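Local coordinates for capsid protein VP1 (Human polyomavirus 12, PDB 6Y5Z) that probably forms the outer shell of a T=7 icosahedral capsid as disulfide-linked pentamers and takes part in attachment to the host cell, at residues 105-110 and 247-252; 119-124 and 206-211; 136-141 and 170-175; 153-158 and 185-190; 196-201 and 229-234. All coordinates share one frame; numbering follows the deposited sequence.

Contact 1: 105-110 and 247-252; sequences VHDYMT and GWFTAG
The Tyr108 ring lies over the alpha carbon of Gly252, a CH-pi contact in which Gly252 CA sits 3.9 Å from the ring centroid and 16° off its normal. Chi1 of -180° sets Tyr108 CG anti to the backbone N; farther out on the ring, Tyr108 CZ comes to 3.4 Å from Gly252 C. Beside this CH-pi contact, Gly252 N donates to Tyr108 O at 3.0 Å with an N-H...O angle of 151°; the donor stands well above the carbonyl plane. Ala251 CA adds a CA-H...O contact to the same oxygen. Met109 and Ala251 form a single isolated backbone bridge, and a water extends it by accepting from Thr110 N and donating to Thr250 O at 2.6 Å. In the modelled one of its two conformers, Met109 crosses Phe249 at about a right angle, Met109 CG lying 4.1 Å from Phe249 CZ. Thr110 OG1 touches Thr250 CG2 at 3.4 Å. Segment 105-110 belongs to the long loop between strands 83-96 and 124-131, here laid against strand 237-250 and the residues that follow it; Phe249 also meets Phe42 edge-to-face, while Tyr108 packs on Thr50 of a neighbouring subunit.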
# COMPACT_ATOMS: atom_id res chain seq x y z
N VAL D 105 23.03 -12.74 -1.24
CA VAL D 105 23.36 -12.40 0.17
C VAL D 105 24.56 -13.25 0.63
O VAL D 105 24.72 -13.45 1.85
CB VAL D 105 22.11 -12.56 1.06
CG1 VAL D 105 21.06 -11.51 0.70
CG2 VAL D 105 21.52 -13.96 1.02
N HIS D 106 25.36 -13.72 -0.33
CA HIS D 106 26.60 -14.49 -0.04
C HIS D 106 27.83 -13.64 -0.34
O HIS D 106 28.94 -14.11 -0.05
CB HIS D 106 26.60 -15.82 -0.80
CG HIS D 106 26.67 -15.63 -2.27
ND1 HIS D 106 27.83 -15.27 -2.91
CD2 HIS D 106 25.72 -15.72 -3.23
CE1 HIS D 106 27.59 -15.13 -4.19
NE2 HIS D 106 26.30 -15.39 -4.41
N ASP D 107 27.67 -12.47 -0.95
CA ASP D 107 28.82 -11.59 -1.28
C ASP D 107 29.45 -11.08 0.02
O ASP D 107 28.91 -11.33 1.12
CB ASP D 107 28.40 -10.41 -2.15
CG ASP D 107 29.55 -9.77 -2.93
OD1 ASP D 107 30.74 -10.25 -2.85
OD2 ASP D 107 29.25 -8.79 -3.62
N TYR D 108 30.59 -10.42 -0.12
CA TYR D 108 31.36 -9.87 1.02
C TYR D 108 30.59 -8.67 1.58
O TYR D 108 30.76 -7.55 1.08
CB TYR D 108 32.76 -9.53 0.52
CG TYR D 108 33.68 -8.97 1.56
CD1 TYR D 108 33.76 -9.51 2.83
CD2 TYR D 108 34.49 -7.89 1.25
CE1 TYR D 108 34.64 -9.00 3.77
CE2 TYR D 108 35.37 -7.37 2.18
CZ TYR D 108 35.44 -7.92 3.44
OH TYR D 108 36.32 -7.38 4.34
N MET D 109 29.72 -8.96 2.56
CA MET D 109 28.65 -8.07 3.07
C MET D 109 28.67 -8.07 4.60
O MET D 109 29.27 -9.02 5.17
CB MET D 109 27.31 -8.59 2.54
CG MET D 109 27.22 -8.47 1.02
SD MET D 109 25.95 -9.49 0.23
CE MET D 109 24.47 -8.52 0.53
N THR D 110 28.07 -7.06 5.23
CA THR D 110 27.77 -7.04 6.68
C THR D 110 26.96 -8.29 7.01
O THR D 110 26.10 -8.67 6.21
CB THR D 110 26.91 -5.82 7.05
OG1 THR D 110 27.66 -4.66 6.72
CG2 THR D 110 26.55 -5.77 8.52
N GLY D 247 18.99 1.98 -3.22
CA GLY D 247 19.38 2.08 -1.81
C GLY D 247 20.87 2.06 -1.67
O GLY D 247 21.57 2.38 -2.67
N TRP D 248 21.34 1.64 -0.51
CA TRP D 248 22.79 1.57 -0.21
C TRP D 248 23.22 0.13 0.03
O TRP D 248 22.53 -0.63 0.74
CB TRP D 248 23.18 2.46 0.98
CG TRP D 248 22.93 3.91 0.70
CD1 TRP D 248 23.61 4.73 -0.14
CD2 TRP D 248 21.88 4.70 1.26
NE1 TRP D 248 23.06 5.99 -0.14
CE2 TRP D 248 21.98 5.99 0.70
CE3 TRP D 248 20.86 4.45 2.19
CZ2 TRP D 248 21.09 7.01 1.02
CZ3 TRP D 248 19.99 5.46 2.52
CH2 TRP D 248 20.10 6.72 1.94
N PHE D 249 24.39 -0.18 -0.51
CA PHE D 249 25.13 -1.44 -0.30
C PHE D 249 26.16 -1.22 0.81
O PHE D 249 26.79 -0.16 0.81
CB PHE D 249 25.81 -1.82 -1.61
CG PHE D 249 26.62 -3.10 -1.58
CD1 PHE D 249 27.98 -3.06 -1.31
CD2 PHE D 249 26.05 -4.33 -1.87
CE1 PHE D 249 28.73 -4.22 -1.27
CE2 PHE D 249 26.80 -5.48 -1.86
CZ PHE D 249 28.15 -5.43 -1.55
N THR D 250 26.32 -2.18 1.71
CA THR D 250 27.42 -2.12 2.70
C THR D 250 28.31 -3.35 2.55
O THR D 250 27.88 -4.48 2.85
CB THR D 250 26.91 -2.00 4.14
OG1 THR D 250 25.93 -0.97 4.21
CG2 THR D 250 28.02 -1.70 5.12
N ALA D 251 29.55 -3.12 2.13
CA ALA D 251 30.57 -4.18 1.98
C ALA D 251 31.04 -4.64 3.36
O ALA D 251 31.04 -3.84 4.32
CB ALA D 251 31.75 -3.66 1.18
N GLY D 252 31.54 -5.87 3.42
CA GLY D 252 32.00 -6.46 4.69
C GLY D 252 33.32 -5.88 5.18
O GLY D 252 33.73 -6.25 6.30
O HOH W 1 25.84 -5.62 3.99

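Contact 2: 119-124 and 206-211; sequences PVVGST and GLTTPP
Val121, Gly122 and Ser123 meet the 206-211 loop where two connections of the VP1 jelly roll come together, one leading into strand 124-131 and the other following strand 197-204. No beta ladder joins the two segments. Two direct hydrogen bonds cross between them. Gly122 N donates to Thr209 O at 2.8 Å, almost perfectly straight at 178° and tilted only 16° from the carbonyl plane. Ser123 OG donates to Gly206 O, also at 2.8 Å; its chi1 of -66° sets OG anti to the carbonyl carbon. A water supplies an indirect link by donating to both Val121 O and Leu207 O.

Close backbone approach accompanies these bonds. Gly122 CA is 3.2 Å from Leu207 O, and glycine lets the two backbones come this near. Thr209 OG1 bonds to Gly205 O, just before its own segment.

Val121 carries most of the van der Waals contacts. Its CB is close to the carbonyl oxygens of both Thr208 and Thr209, its CG2 reaches Thr208 CA, and the apolar contact is that of CG1 with Pro211 CD, at 4.1 Å. Packing continues outside the pair: Val121 lies on Gly206 of a neighbouring subunit and Pro211 on Tyr203 of that same subunit, while Leu207 lies on Val116 of another, so this junction is part of the pentamer interface. At the far end of the contact, the Pro211 ring presents CG and CD to one carbonyl oxygen, with Val120 O 3.3 Å from Pro211 CD.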
# COMPACT_ATOMS: atom_id res chain seq x y z
N PRO D 119 21.38 -7.19 2.67
CA PRO D 119 21.22 -6.71 1.31
C PRO D 119 20.99 -5.20 1.24
O PRO D 119 20.82 -4.53 2.25
CB PRO D 119 20.00 -7.51 0.83
CG PRO D 119 19.18 -7.65 2.09
CD PRO D 119 20.18 -7.88 3.19
N VAL D 120 20.95 -4.71 0.00
CA VAL D 120 20.78 -3.28 -0.30
C VAL D 120 19.48 -2.77 0.31
O VAL D 120 18.40 -3.33 0.01
CB VAL D 120 20.83 -3.02 -1.81
CG1 VAL D 120 20.41 -1.60 -2.13
CG2 VAL D 120 22.24 -3.28 -2.35
N VAL D 121 19.58 -1.71 1.09
CA VAL D 121 18.38 -1.07 1.70
C VAL D 121 18.61 0.44 1.79
O VAL D 121 19.76 0.92 1.70
CB VAL D 121 18.05 -1.66 3.09
CG1 VAL D 121 17.57 -3.10 3.03
CG2 VAL D 121 19.23 -1.54 4.03
N GLY D 122 17.54 1.17 2.04
CA GLY D 122 17.58 2.62 2.23
C GLY D 122 16.72 3.34 1.23
O GLY D 122 15.70 2.81 0.78
N SER D 123 17.09 4.58 0.94
CA SER D 123 16.27 5.51 0.15
C SER D 123 16.28 5.10 -1.33
O SER D 123 17.32 4.66 -1.85
CB SER D 123 16.75 6.92 0.31
OG SER D 123 16.55 7.40 1.65
N THR D 124 15.12 5.15 -1.95
CA THR D 124 14.94 4.81 -3.37
C THR D 124 14.45 6.04 -4.13
O THR D 124 13.70 6.88 -3.60
CB THR D 124 14.01 3.62 -3.54
OG1 THR D 124 12.75 3.94 -2.98
CG2 THR D 124 14.55 2.39 -2.86
N GLY D 206 14.27 7.05 4.10
CA GLY D 206 14.70 6.17 5.20
C GLY D 206 16.13 5.69 5.02
O GLY D 206 16.66 5.72 3.90
N LEU D 207 16.73 5.27 6.12
CA LEU D 207 18.11 4.76 6.14
C LEU D 207 18.14 3.27 5.77
O LEU D 207 19.08 2.86 5.03
CB LEU D 207 18.67 4.98 7.54
CG LEU D 207 20.14 4.65 7.73
CD1 LEU D 207 21.01 5.54 6.88
CD2 LEU D 207 20.53 4.77 9.19
N THR D 208 17.17 2.48 6.24
CA THR D 208 17.21 1.00 6.05
C THR D 208 15.90 0.48 5.43
O THR D 208 15.63 -0.73 5.54
CB THR D 208 17.52 0.27 7.36
OG1 THR D 208 16.51 0.57 8.31
CG2 THR D 208 18.89 0.63 7.90
N THR D 209 15.21 1.32 4.69
CA THR D 209 13.91 0.92 4.10
C THR D 209 14.13 -0.20 3.09
O THR D 209 15.04 -0.13 2.28
CB THR D 209 13.24 2.12 3.44
OG1 THR D 209 13.39 3.19 4.37
CG2 THR D 209 11.79 1.83 3.12
N PRO D 210 13.28 -1.25 3.08
CA PRO D 210 13.40 -2.27 2.04
C PRO D 210 13.06 -1.73 0.66
O PRO D 210 12.07 -1.03 0.49
CB PRO D 210 12.38 -3.36 2.41
CG PRO D 210 11.51 -2.74 3.47
CD PRO D 210 12.23 -1.55 4.06
N PRO D 211 13.89 -2.03 -0.36
CA PRO D 211 13.57 -1.64 -1.73
C PRO D 211 12.43 -2.51 -2.28
O PRO D 211 12.30 -3.65 -1.87
CB PRO D 211 14.85 -1.92 -2.52
CG PRO D 211 15.56 -2.99 -1.72
CD PRO D 211 15.18 -2.73 -0.27
O HOH W 2 21.27 1.44 4.52

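Contact 3: 136-141 and 170-175; sequences DLQGIQ and PSAKAK
Gln138 OE1 accepts from Lys173 NZ at 2.8 Å, the ammonium standing nearly along the C=O axis (164°). Both chains bend at chi2, and the two side chains cross obliquely to meet. The other end of the same amide is also held: Gln138 NE2 donates to Gly139 O at 2.9 Å, in the carbonyl plane and on a lone pair, and also bonds Asp169 O, so the amide's rotation is fixed from both ends. Lys173 NZ has a second partner in Asp190, a salt bridge that helps to position it. Asp136 and Lys175 run side by side on this same face, but Asp136 OD1 and Lys175 NZ remain 4.8 Å apart, and Asp136 OD2 is bonded to Asn194 N.

Beneath these side chains is the backbone ladder. Leu137 N to Ala174 O (2.8 Å) and Ala174 N to Leu137 O (3.1 Å) make the hydrogen-bonded pair; Gly139 N to Ala172 O (2.8 Å, 175°) continues it to the inverse gamma turn centred on Ala172. Leu137 and Ala174 face the other way, where both touch Trp187. With axes 145° apart, this is one of the two strand pairings of a small three-stranded antiparallel sheet: 136-139 is central, flanked by 173-175 and 187-189.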
# COMPACT_ATOMS: atom_id res chain seq x y z
N ASP D 136 13.59 19.23 -19.10
CA ASP D 136 13.79 20.52 -18.39
C ASP D 136 13.98 20.24 -16.90
O ASP D 136 13.17 19.44 -16.33
CB ASP D 136 12.61 21.47 -18.61
CG ASP D 136 12.46 21.90 -20.06
OD1 ASP D 136 13.44 22.45 -20.60
OD2 ASP D 136 11.37 21.66 -20.64
N LEU D 137 15.01 20.83 -16.29
CA LEU D 137 15.38 20.63 -14.87
C LEU D 137 15.21 21.95 -14.11
O LEU D 137 15.52 23.05 -14.64
CB LEU D 137 16.82 20.14 -14.76
CG LEU D 137 17.14 18.82 -15.44
CD1 LEU D 137 18.64 18.53 -15.36
CD2 LEU D 137 16.35 17.69 -14.81
N GLN D 138 14.78 21.82 -12.86
CA GLN D 138 14.67 22.93 -11.89
C GLN D 138 15.67 22.62 -10.78
O GLN D 138 15.62 21.50 -10.20
CB GLN D 138 13.24 23.05 -11.38
CG GLN D 138 13.13 23.92 -10.14
CD GLN D 138 13.40 25.38 -10.40
OE1 GLN D 138 12.74 25.99 -11.24
NE2 GLN D 138 14.28 25.97 -9.61
N GLY D 139 16.57 23.56 -10.51
CA GLY D 139 17.54 23.38 -9.42
C GLY D 139 16.93 23.59 -8.06
O GLY D 139 16.07 24.46 -7.90
N ILE D 140 17.37 22.80 -7.10
CA ILE D 140 16.92 22.84 -5.69
C ILE D 140 17.89 21.96 -4.90
O ILE D 140 18.37 20.96 -5.44
CB ILE D 140 15.44 22.43 -5.55
CG1 ILE D 140 14.99 22.53 -4.09
CG2 ILE D 140 15.19 21.04 -6.17
CD1 ILE D 140 13.50 22.53 -3.89
N GLN D 141 18.25 22.38 -3.69
CA GLN D 141 19.31 21.71 -2.90
C GLN D 141 18.87 21.61 -1.45
O GLN D 141 18.15 22.51 -0.96
CB GLN D 141 20.62 22.50 -2.95
CG GLN D 141 21.15 22.66 -4.37
CD GLN D 141 22.46 23.40 -4.51
OE1 GLN D 141 22.83 23.74 -5.63
NE2 GLN D 141 23.19 23.65 -3.42
N PRO D 170 13.44 30.37 -9.16
CA PRO D 170 13.07 30.14 -10.55
C PRO D 170 14.15 30.53 -11.56
O PRO D 170 13.96 30.23 -12.73
CB PRO D 170 11.81 31.00 -10.72
CG PRO D 170 11.98 32.12 -9.72
CD PRO D 170 12.72 31.49 -8.55
N SER D 171 15.28 31.09 -11.12
CA SER D 171 16.44 31.34 -12.01
C SER D 171 17.26 30.05 -12.24
O SER D 171 18.09 30.04 -13.16
CB SER D 171 17.28 32.47 -11.46
OG SER D 171 18.04 32.03 -10.35
N ALA D 172 17.06 28.99 -11.43
CA ALA D 172 17.88 27.76 -11.50
C ALA D 172 17.28 26.79 -12.52
O ALA D 172 16.67 25.78 -12.13
CB ALA D 172 18.01 27.14 -10.13
N LYS D 173 17.40 27.13 -13.80
CA LYS D 173 16.83 26.33 -14.91
C LYS D 173 17.97 25.73 -15.71
O LYS D 173 18.95 26.43 -16.01
CB LYS D 173 15.97 27.17 -15.84
CG LYS D 173 14.83 27.92 -15.19
CD LYS D 173 13.79 26.99 -14.59
CE LYS D 173 12.51 27.71 -14.26
NZ LYS D 173 11.50 26.84 -13.62
N ALA D 174 17.81 24.49 -16.12
CA ALA D 174 18.78 23.82 -17.01
C ALA D 174 18.07 22.73 -17.81
O ALA D 174 16.87 22.48 -17.60
CB ALA D 174 19.94 23.27 -16.22
N LYS D 175 18.76 22.19 -18.80
CA LYS D 175 18.29 21.05 -19.61
C LYS D 175 19.19 19.85 -19.36
O LYS D 175 20.40 20.02 -19.25
CB LYS D 175 18.27 21.46 -21.08
CG LYS D 175 17.24 22.53 -21.39
CD LYS D 175 17.26 23.10 -22.77
CE LYS D 175 16.26 24.23 -22.89
NZ LYS D 175 15.85 24.47 -24.29
O HOH W 3 14.57 24.60 -19.16

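Contact 4: 153-158 and 185-190; sequences IVPKSV and ETWSPD
The indole of Trp187 carries Pro155 CD over one face, 4.2 Å from the centroid of the six-membered ring and 27° off its normal, a CH-pi contact offset toward the rim. Thr186 CB lies over a face too, likewise toward the rim. At the edge, in the indole plane, is the carbonyl of Ile153: Trp187 NE1 donates to Ile153 O at 2.8 Å with an N-H...O angle of 169°. The oxygen stays close to the ring plane, whereas relative to the acceptor the donor stands above the carbonyl plane. Farther round the rim, Val158 CG2 and Trp187 CH2 meet tip to tip at 4.2 Å.

The six-membered ring also presses on the backbone, with Trp187 CZ2 3.3 Å from Val154 C. Chi1 of -64° puts Trp187 CG anti to the carbonyl carbon, beside the backbone N. Next to the indole, Thr186 CB touches Pro155 CD at 3.5 Å.

Segment 153-158 is itself braced: Ser157 N bonds Val154 O, and Ser157 OG accepts from Val154 N at 3.2 Å. Tyr182 and Leu137 also pack against Trp187, so the buried indole joins the loop to the sheet. The contact thus anchors a turn of the long connection between strands 136-139 and 173-175 onto strand 187-189, which is outermost within this chain in a three-stranded antiparallel sheet.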
# COMPACT_ATOMS: atom_id res chain seq x y z
N ILE D 153 27.36 19.69 -13.85
CA ILE D 153 26.41 20.81 -14.05
C ILE D 153 25.50 20.83 -12.83
O ILE D 153 24.79 19.81 -12.60
CB ILE D 153 25.61 20.72 -15.36
CG1 ILE D 153 26.47 20.46 -16.60
CG2 ILE D 153 24.76 21.97 -15.51
CD1 ILE D 153 27.58 21.47 -16.81
N VAL D 154 25.57 21.91 -12.07
CA VAL D 154 24.80 22.13 -10.81
C VAL D 154 24.21 23.53 -10.89
O VAL D 154 24.55 24.28 -11.81
CB VAL D 154 25.71 21.95 -9.58
CG1 VAL D 154 26.12 20.50 -9.42
CG2 VAL D 154 26.95 22.84 -9.63
N PRO D 155 23.27 23.91 -10.00
CA PRO D 155 22.66 25.24 -10.06
C PRO D 155 23.66 26.40 -10.18
O PRO D 155 23.37 27.35 -10.90
CB PRO D 155 21.82 25.28 -8.78
CG PRO D 155 21.37 23.84 -8.66
CD PRO D 155 22.63 23.06 -8.98
N LYS D 156 24.81 26.30 -9.52
CA LYS D 156 25.87 27.34 -9.61
C LYS D 156 26.28 27.54 -11.08
O LYS D 156 26.72 28.67 -11.43
CB LYS D 156 27.08 26.96 -8.76
CG LYS D 156 28.15 28.03 -8.69
CD LYS D 156 29.38 27.58 -7.95
CE LYS D 156 30.45 28.65 -7.94
NZ LYS D 156 31.61 28.23 -7.12
N SER D 157 26.17 26.51 -11.93
CA SER D 157 26.52 26.57 -13.37
C SER D 157 25.62 27.58 -14.10
O SER D 157 26.05 28.05 -15.17
CB SER D 157 26.42 25.22 -14.02
OG SER D 157 27.25 24.28 -13.35
N VAL D 158 24.41 27.87 -13.59
CA VAL D 158 23.37 28.65 -14.33
C VAL D 158 22.91 29.89 -13.56
O VAL D 158 22.29 30.75 -14.19
CB VAL D 158 22.16 27.77 -14.70
CG1 VAL D 158 22.59 26.58 -15.54
CG2 VAL D 158 21.34 27.34 -13.49
N GLU D 185 20.74 15.12 -6.62
CA GLU D 185 20.50 15.86 -5.35
C GLU D 185 20.35 17.36 -5.61
O GLU D 185 19.95 18.05 -4.69
CB GLU D 185 21.54 15.53 -4.28
CG GLU D 185 22.88 16.15 -4.53
CD GLU D 185 23.86 16.00 -3.40
OE1 GLU D 185 24.00 14.86 -2.87
OE2 GLU D 185 24.49 17.02 -3.06
N THR D 186 20.61 17.87 -6.82
CA THR D 186 20.49 19.32 -7.10
C THR D 186 19.43 19.61 -8.16
O THR D 186 19.24 20.77 -8.43
CB THR D 186 21.83 19.97 -7.52
OG1 THR D 186 22.25 19.52 -8.81
CG2 THR D 186 22.92 19.71 -6.51
N TRP D 187 18.82 18.61 -8.79
CA TRP D 187 17.96 18.85 -9.98
C TRP D 187 16.69 18.00 -9.93
O TRP D 187 16.80 16.76 -9.79
CB TRP D 187 18.71 18.53 -11.28
CG TRP D 187 19.91 19.37 -11.59
CD1 TRP D 187 21.20 18.95 -11.61
CD2 TRP D 187 19.92 20.75 -11.97
NE1 TRP D 187 22.02 19.98 -11.99
CE2 TRP D 187 21.27 21.09 -12.23
CE3 TRP D 187 18.93 21.72 -12.15
CZ2 TRP D 187 21.63 22.38 -12.62
CZ3 TRP D 187 19.30 23.00 -12.49
CH2 TRP D 187 20.63 23.31 -12.76
N SER D 188 15.55 18.65 -10.13
CA SER D 188 14.21 18.03 -10.22
C SER D 188 13.73 18.20 -11.64
O SER D 188 14.00 19.23 -12.26
CB SER D 188 13.25 18.72 -9.29
OG SER D 188 13.66 18.59 -7.95
N PRO D 189 12.89 17.29 -12.16
CA PRO D 189 12.16 17.58 -13.39
C PRO D 189 11.31 18.82 -13.15
O PRO D 189 10.73 18.97 -12.07
CB PRO D 189 11.31 16.34 -13.69
CG PRO D 189 11.76 15.31 -12.70
CD PRO D 189 12.58 15.97 -11.61
N ASP D 190 11.33 19.75 -14.11
CA ASP D 190 10.66 21.06 -13.96
C ASP D 190 9.19 20.96 -14.39
O ASP D 190 8.89 20.81 -15.59
CB ASP D 190 11.39 22.11 -14.79
CG ASP D 190 10.85 23.51 -14.59
OD1 ASP D 190 9.83 23.67 -13.85
OD2 ASP D 190 11.45 24.43 -15.14

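Contact 5: 196-201 and 229-234; sequences NTRYFG and VGPLCK. With GOL (glycerol), chain Q.
Asn196 OD1 is gripped by the backbone and by a bound glycerol. Leu232 N donates to it at 2.8 Å, in the carbonyl plane and on a lone pair, with an N-H...O angle of 169°, and glycerol O1 donates to Asn196 OD1 at 2.6 Å. The other half of the amide answers Leu232 as well: Asn196 ND2 bonds Leu232 O at 2.8 Å and 171°, the oxygen lying in the amide plane. One side chain therefore takes both the N-H and the C=O of a single residue, as a neighbouring strand would. ND2 has a further partner in Glu133, which also forms a salt bridge with Lys234.

Segment 196-201 begins strand 197-204 of the VP1 jelly roll, and 229-234 is the loop leading into strand 237-250 and backbone-bonded to strand 83-96. The asparagine thus ties the start of a strand to a loop in a buried contact. Phe200 and Gly201 pair with a strand of a neighbouring subunit, carrying the sheet across the interface.

Pro231 touches both polar residues: its CB meets Asn196 O at 3.4 Å, and its CD lies over one face of the Arg198 guanidinium, toward the rim. Arg198 NE is held by Leu223 O. Arg198 NH2 makes a weak bond to Val229 O at 2.8 Å, bent to 117°, and a straighter one to glycerol O2 at 3.2 Å. The glycerol, probably from the crystallisation liquor, also bonds Asp225 and rests its C1 on Leu232 CD1 at 3.7 Å.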
# COMPACT_ATOMS: atom_id res chain seq x y z
N ASN D 196 6.73 19.11 -23.86
CA ASN D 196 6.97 18.11 -24.92
C ASN D 196 7.72 16.90 -24.36
O ASN D 196 8.35 16.17 -25.13
CB ASN D 196 7.76 18.78 -26.05
CG ASN D 196 7.76 17.99 -27.34
OD1 ASN D 196 6.75 17.36 -27.66
ND2 ASN D 196 8.87 18.06 -28.07
N THR D 197 7.57 16.63 -23.06
CA THR D 197 8.16 15.46 -22.37
C THR D 197 7.13 14.94 -21.38
O THR D 197 6.42 15.75 -20.80
CB THR D 197 9.46 15.83 -21.64
OG1 THR D 197 10.47 16.09 -22.64
CG2 THR D 197 9.94 14.72 -20.72
N ARG D 198 7.07 13.63 -21.20
CA ARG D 198 6.30 13.02 -20.09
C ARG D 198 7.30 12.44 -19.11
O ARG D 198 8.19 11.70 -19.57
CB ARG D 198 5.36 11.92 -20.58
CG ARG D 198 4.44 12.34 -21.72
CD ARG D 198 3.62 13.60 -21.48
NE ARG D 198 2.87 13.79 -22.71
CZ ARG D 198 3.03 14.78 -23.57
NH1 ARG D 198 3.81 15.81 -23.29
NH2 ARG D 198 2.32 14.77 -24.68
N TYR D 199 7.21 12.83 -17.84
CA TYR D 199 8.08 12.22 -16.81
C TYR D 199 7.24 11.63 -15.70
O TYR D 199 6.10 12.09 -15.51
CB TYR D 199 9.13 13.20 -16.29
CG TYR D 199 8.60 14.36 -15.50
CD1 TYR D 199 8.32 14.25 -14.15
CD2 TYR D 199 8.35 15.58 -16.11
CE1 TYR D 199 7.84 15.32 -13.43
CE2 TYR D 199 7.88 16.66 -15.40
CZ TYR D 199 7.58 16.53 -14.06
OH TYR D 199 7.12 17.58 -13.32
N PHE D 200 7.83 10.64 -15.02
CA PHE D 200 7.18 9.81 -13.98
C PHE D 200 8.24 9.47 -12.95
O PHE D 200 9.34 9.08 -13.34
CB PHE D 200 6.60 8.54 -14.59
CG PHE D 200 5.77 8.72 -15.84
CD1 PHE D 200 6.38 8.83 -17.08
CD2 PHE D 200 4.38 8.74 -15.77
CE1 PHE D 200 5.61 9.01 -18.22
CE2 PHE D 200 3.62 8.87 -16.92
CZ PHE D 200 4.24 8.99 -18.14
N GLY D 201 7.94 9.61 -11.67
CA GLY D 201 8.92 9.19 -10.67
C GLY D 201 8.29 8.89 -9.33
O GLY D 201 7.12 9.25 -9.09
N VAL D 229 -2.19 13.93 -28.01
CA VAL D 229 -0.88 14.20 -28.68
C VAL D 229 0.28 13.78 -27.77
O VAL D 229 0.36 14.25 -26.61
CB VAL D 229 -0.74 15.67 -29.10
CG1 VAL D 229 0.54 15.86 -29.90
CG2 VAL D 229 -1.95 16.14 -29.89
N GLY D 230 1.13 12.90 -28.29
CA GLY D 230 2.37 12.50 -27.60
C GLY D 230 3.50 13.50 -27.81
O GLY D 230 3.37 14.45 -28.59
N PRO D 231 4.63 13.32 -27.10
CA PRO D 231 5.82 14.12 -27.39
C PRO D 231 6.17 14.08 -28.90
O PRO D 231 6.13 12.99 -29.48
CB PRO D 231 6.91 13.47 -26.53
CG PRO D 231 6.11 12.83 -25.38
CD PRO D 231 4.81 12.36 -26.00
N LEU D 232 6.51 15.24 -29.48
CA LEU D 232 6.87 15.37 -30.91
C LEU D 232 8.39 15.57 -31.00
O LEU D 232 8.91 16.49 -30.39
CB LEU D 232 6.08 16.52 -31.53
CG LEU D 232 4.56 16.36 -31.54
CD1 LEU D 232 3.92 17.62 -32.07
CD2 LEU D 232 4.13 15.18 -32.39
N CYS D 233 9.05 14.69 -31.73
CA CYS D 233 10.53 14.53 -31.73
C CYS D 233 11.17 15.59 -32.61
O CYS D 233 11.22 15.41 -33.85
CB CYS D 233 10.89 13.11 -32.12
SG CYS D 233 10.37 11.94 -30.84
N LYS D 234 11.70 16.62 -31.98
CA LYS D 234 12.38 17.72 -32.69
C LYS D 234 13.72 17.20 -33.22
O LYS D 234 14.42 16.45 -32.51
CB LYS D 234 12.53 18.92 -31.75
CG LYS D 234 11.21 19.53 -31.33
CD LYS D 234 11.36 20.77 -30.48
CE LYS D 234 10.03 21.41 -30.16
NZ LYS D 234 10.18 22.50 -29.16
C1 GOL Q . 3.30 18.40 -28.46
O1 GOL Q . 4.61 18.84 -28.13
C2 GOL Q . 2.71 17.56 -27.35
O2 GOL Q . 3.70 16.68 -26.82
C3 GOL Q . 2.14 18.40 -26.23
O3 GOL Q . 1.61 17.58 -25.19

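In the fold
From the N terminus, strands 9-26, 66-71 and 83-96 precede the first segment of contact 1, whose partner at 247-252 closes a loop with 136 residues between the segments; the other four contacts are nested inside it. Contact 2 opens next and touches contact 1, with Trp248 N probably bonded to Val121 O. Contacts 3 and 4 lie inside the loop closed by contact 2 and cross each other, their centres 5 Å apart, both tied into the three-stranded sheet 173-175, 136-139, 187-189. Contact 5 follows them in series but crosses contact 2. Pro189 packs on Tyr199, joining this small sheet to strand 197-204 of the main one, which contacts 1 and 5 reach on opposite sides of the chain's centre.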